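Local coordinates for Serine/threonine-protein acetyltransferase HopZ1a (Pseudomonas syringae pv. syringae, PDB 5KLP), which transfers acetyl groups from acetyl-CoA to serine, threonine and lysine residues of host plant proteins, with inositol hexakisphosphate as its cofactor, at residues Leu194-Lys199 and Val258-His263. The protein carries 10 engineered substitutions. Numbering follows the deposited sequence.
Sequences LNYAIK and VDFYKH. With IHP (inositol hexakisphosphate), chain D.
N195 and K199 of 194-199 and K262 and H263 of 258-263 converge on one phosphate of inositol hexakisphosphate, one corner of the cofactor pocket, where a polyanion ties a helix to a distant loop; K202, R299 and R335 also bind it. The phosphate's O23 accepts N195 ND2 and H263 NE2, each at 3.0 Å (N-H...O angles 143° and 159°). CG of N195 lies anti to the backbone N (chi1 -176°), extending the amide toward the phosphate; S324 OG hydrogen-bonds H263 ND1, fixing the imidazole. Amide and imidazole stand almost perpendicular, not bonded to each other. O33 accepts hydrogen bonds from K199 NZ and K262 NZ, 2.7 Å each, probably offsetting their repulsion; K199 NZ also reaches O32 of a second phosphate, K262 NZ V285 O. Behind, one water bridges N195 OD1 to D259 O and another K199 NZ to D259 OD2. Deeper still, F260 directs its edge at the face of Y196, while K199 CB covers a face of F260 (CH-pi). Y196 OH donates to F260 O (2.8 Å) and hydrogen-bonds T180 OG1, just past central-sheet strand 175-179. Helix 189-202, beginning at catalytic C189, thus meets the loop between helices 252-255 and 267-274, with helix 324-340 packed against N195 and H263.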
loop_
_atom_site.group_PDB
_atom_site.type_symbol
_atom_site.label_atom_id
_atom_site.label_comp_id
_atom_site.label_asym_id
_atom_site.label_seq_id
_atom_site.Cartn_x
_atom_site.Cartn_y
_atom_site.Cartn_z
ATOM N N LEU A 194 3.867 2.203 1.702
ATOM C CA LEU A 194 5.254 2.382 1.266
ATOM C C LEU A 194 5.689 1.188 0.427
ATOM O O LEU A 194 6.264 1.345 -0.651
ATOM C CB LEU A 194 6.191 2.578 2.474
ATOM C CG LEU A 194 7.688 2.640 2.163
ATOM C CD1 LEU A 194 7.974 3.775 1.183
ATOM C CD2 LEU A 194 8.533 2.809 3.440
ATOM N N ASN A 195 5.407 -0.013 0.915
ATOM C CA ASN A 195 5.753 -1.206 0.152
ATOM C C ASN A 195 5.064 -1.201 -1.199
ATOM O O ASN A 195 5.661 -1.553 -2.215
ATOM C CB ASN A 195 5.380 -2.484 0.913
ATOM C CG ASN A 195 5.820 -3.741 0.171
ATOM O OD1 ASN A 195 5.060 -4.312 -0.598
ATOM N ND2 ASN A 195 7.069 -4.154 0.388
ATOM N N TYR A 196 3.805 -0.783 -1.203
ATOM C CA TYR A 196 3.013 -0.757 -2.421
ATOM C C TYR A 196 3.568 0.220 -3.454
ATOM O O TYR A 196 3.530 -0.049 -4.663
ATOM C CB TYR A 196 1.561 -0.411 -2.085
ATOM C CG TYR A 196 0.736 -1.618 -1.659
ATOM C CD1 TYR A 196 1.348 -2.840 -1.339
ATOM C CD2 TYR A 196 -0.655 -1.548 -1.615
ATOM C CE1 TYR A 196 0.599 -3.943 -0.968
ATOM C CE2 TYR A 196 -1.421 -2.652 -1.251
ATOM C CZ TYR A 196 -0.791 -3.846 -0.933
ATOM O OH TYR A 196 -1.566 -4.931 -0.582
ATOM N N ALA A 197 4.080 1.353 -2.984
ATOM C CA ALA A 197 4.701 2.335 -3.879
ATOM C C ALA A 197 5.896 1.711 -4.581
ATOM O O ALA A 197 6.047 1.830 -5.798
ATOM C CB ALA A 197 5.137 3.591 -3.102
ATOM N N ILE A 198 6.747 1.045 -3.807
ATOM C CA ILE A 198 7.912 0.355 -4.376
ATOM C C ILE A 198 7.474 -0.721 -5.381
ATOM O O ILE A 198 8.078 -0.861 -6.453
ATOM C CB ILE A 198 8.783 -0.297 -3.282
ATOM C CG1 ILE A 198 9.284 0.768 -2.299
ATOM C CG2 ILE A 198 9.970 -1.044 -3.923
ATOM C CD1 ILE A 198 9.992 0.204 -1.078
ATOM N N LYS A 199 6.441 -1.495 -5.030
ATOM C CA LYS A 199 5.973 -2.553 -5.940
ATOM C C LYS A 199 5.360 -1.973 -7.210
ATOM O O LYS A 199 5.482 -2.551 -8.290
ATOM C CB LYS A 199 4.954 -3.468 -5.247
ATOM C CG LYS A 199 5.509 -4.240 -4.048
ATOM C CD LYS A 199 6.822 -4.944 -4.400
ATOM C CE LYS A 199 7.295 -5.834 -3.269
ATOM N NZ LYS A 199 8.618 -6.432 -3.579
ATOM N N VAL A 258 1.203 -10.602 -7.795
ATOM C CA VAL A 258 1.261 -11.268 -6.493
ATOM C C VAL A 258 2.115 -10.482 -5.484
ATOM O O VAL A 258 1.940 -10.612 -4.269
ATOM C CB VAL A 258 1.800 -12.714 -6.642
ATOM C CG1 VAL A 258 3.260 -12.712 -7.113
ATOM C CG2 VAL A 258 1.622 -13.501 -5.343
ATOM N N ASP A 259 3.007 -9.639 -6.003
ATOM C CA ASP A 259 3.828 -8.728 -5.190
ATOM C C ASP A 259 3.024 -8.083 -4.080
ATOM O O ASP A 259 3.508 -7.908 -2.961
ATOM C CB ASP A 259 4.389 -7.603 -6.066
ATOM C CG ASP A 259 5.273 -8.111 -7.183
ATOM O OD1 ASP A 259 4.817 -8.997 -7.957
ATOM O OD2 ASP A 259 6.386 -7.572 -7.327
ATOM N N PHE A 260 1.783 -7.724 -4.402
ATOM C CA PHE A 260 0.970 -6.924 -3.484
ATOM C C PHE A 260 0.364 -7.753 -2.359
ATOM O O PHE A 260 -0.317 -7.218 -1.486
ATOM C CB PHE A 260 -0.107 -6.173 -4.289
ATOM C CG PHE A 260 0.467 -5.049 -5.110
ATOM C CD1 PHE A 260 1.068 -5.307 -6.338
ATOM C CD2 PHE A 260 0.482 -3.737 -4.607
ATOM C CE1 PHE A 260 1.637 -4.273 -7.079
ATOM C CE2 PHE A 260 1.042 -2.701 -5.338
ATOM C CZ PHE A 260 1.625 -2.968 -6.581
ATOM N N TYR A 261 0.647 -9.054 -2.345
ATOM C CA TYR A 261 0.104 -9.912 -1.299
ATOM C C TYR A 261 1.179 -10.563 -0.442
ATOM O O TYR A 261 0.868 -11.309 0.481
ATOM C CB TYR A 261 -0.831 -10.975 -1.917
ATOM C CG TYR A 261 -2.162 -10.356 -2.273
ATOM C CD1 TYR A 261 -3.147 -10.194 -1.304
ATOM C CD2 TYR A 261 -2.399 -9.839 -3.547
ATOM C CE1 TYR A 261 -4.350 -9.580 -1.599
ATOM C CE2 TYR A 261 -3.605 -9.226 -3.858
ATOM C CZ TYR A 261 -4.578 -9.108 -2.881
ATOM O OH TYR A 261 -5.770 -8.489 -3.160
ATOM N N LYS A 262 2.440 -10.258 -0.726
ATOM C CA LYS A 262 3.552 -10.842 0.014
ATOM C C LYS A 262 3.531 -10.550 1.527
ATOM O O LYS A 262 4.022 -11.352 2.327
ATOM C CB LYS A 262 4.884 -10.349 -0.576
ATOM C CG LYS A 262 5.236 -10.939 -1.919
ATOM C CD LYS A 262 6.622 -10.516 -2.372
ATOM C CE LYS A 262 7.723 -11.238 -1.577
ATOM N NZ LYS A 262 9.092 -10.942 -2.116
ATOM N N HIS A 263 2.984 -9.401 1.920
ATOM C CA HIS A 263 2.940 -9.032 3.342
ATOM C C HIS A 263 1.556 -9.192 3.953
ATOM O O HIS A 263 1.286 -8.667 5.036
ATOM C CB HIS A 263 3.433 -7.593 3.515
ATOM C CG HIS A 263 4.833 -7.405 3.035
ATOM N ND1 HIS A 263 5.907 -8.024 3.637
ATOM C CD2 HIS A 263 5.330 -6.743 1.965
ATOM C CE1 HIS A 263 7.011 -7.722 2.981
ATOM N NE2 HIS A 263 6.690 -6.946 1.961
HETATM C C1 IHP D . 14.487 -6.458 -1.327
HETATM C C2 IHP D . 12.965 -6.381 -0.853
HETATM C C3 IHP D . 12.293 -7.493 0.040
HETATM C C4 IHP D . 13.237 -8.751 0.330
HETATM C C5 IHP D . 14.412 -8.995 -0.599
HETATM C C6 IHP D . 15.184 -7.682 -0.613
HETATM O O11 IHP D . 14.614 -6.452 -2.629
HETATM P P1 IHP D . 15.439 -5.391 -3.659
HETATM O O21 IHP D . 14.622 -5.160 -4.928
HETATM O O31 IHP D . 16.787 -6.001 -4.058
HETATM O O41 IHP D . 15.733 -4.025 -3.061
HETATM O O12 IHP D . 12.108 -5.990 -1.856
HETATM P P2 IHP D . 11.313 -4.520 -1.656
HETATM O O22 IHP D . 12.349 -3.382 -1.531
HETATM O O32 IHP D . 10.334 -4.168 -2.781
HETATM O O42 IHP D . 10.567 -4.545 -0.300
HETATM O O13 IHP D . 11.235 -7.843 -0.578
HETATM P P3 IHP D . 9.579 -7.814 -0.264
HETATM O O23 IHP D . 8.911 -6.464 0.004
HETATM O O33 IHP D . 9.208 -8.287 -1.667
HETATM O O43 IHP D . 9.127 -8.812 0.798
HETATM O O14 IHP D . 12.532 -9.883 0.468
HETATM P P4 IHP D . 12.116 -10.496 1.910
HETATM O O24 IHP D . 10.914 -9.763 2.509
HETATM O O34 IHP D . 11.810 -12.006 1.828
HETATM O O44 IHP D . 13.274 -10.348 2.914
HETATM O O15 IHP D . 14.131 -9.545 -1.791
HETATM P P5 IHP D . 14.612 -11.120 -2.236
HETATM O O25 IHP D . 15.102 -11.904 -1.013
HETATM O O35 IHP D . 13.422 -11.907 -2.849
HETATM O O45 IHP D . 15.749 -11.115 -3.263
HETATM O O16 IHP D . 16.412 -7.868 -1.093
HETATM P P6 IHP D . 17.749 -7.078 -0.577
HETATM O O26 IHP D . 17.680 -6.850 0.932
HETATM O O36 IHP D . 19.028 -7.872 -0.899
HETATM O O46 IHP D . 17.879 -5.718 -1.271
HETATM O O HOH W 1 3.041 -6.165 -0.762
HETATM O O HOH W 2 8.625 -7.682 -6.099
#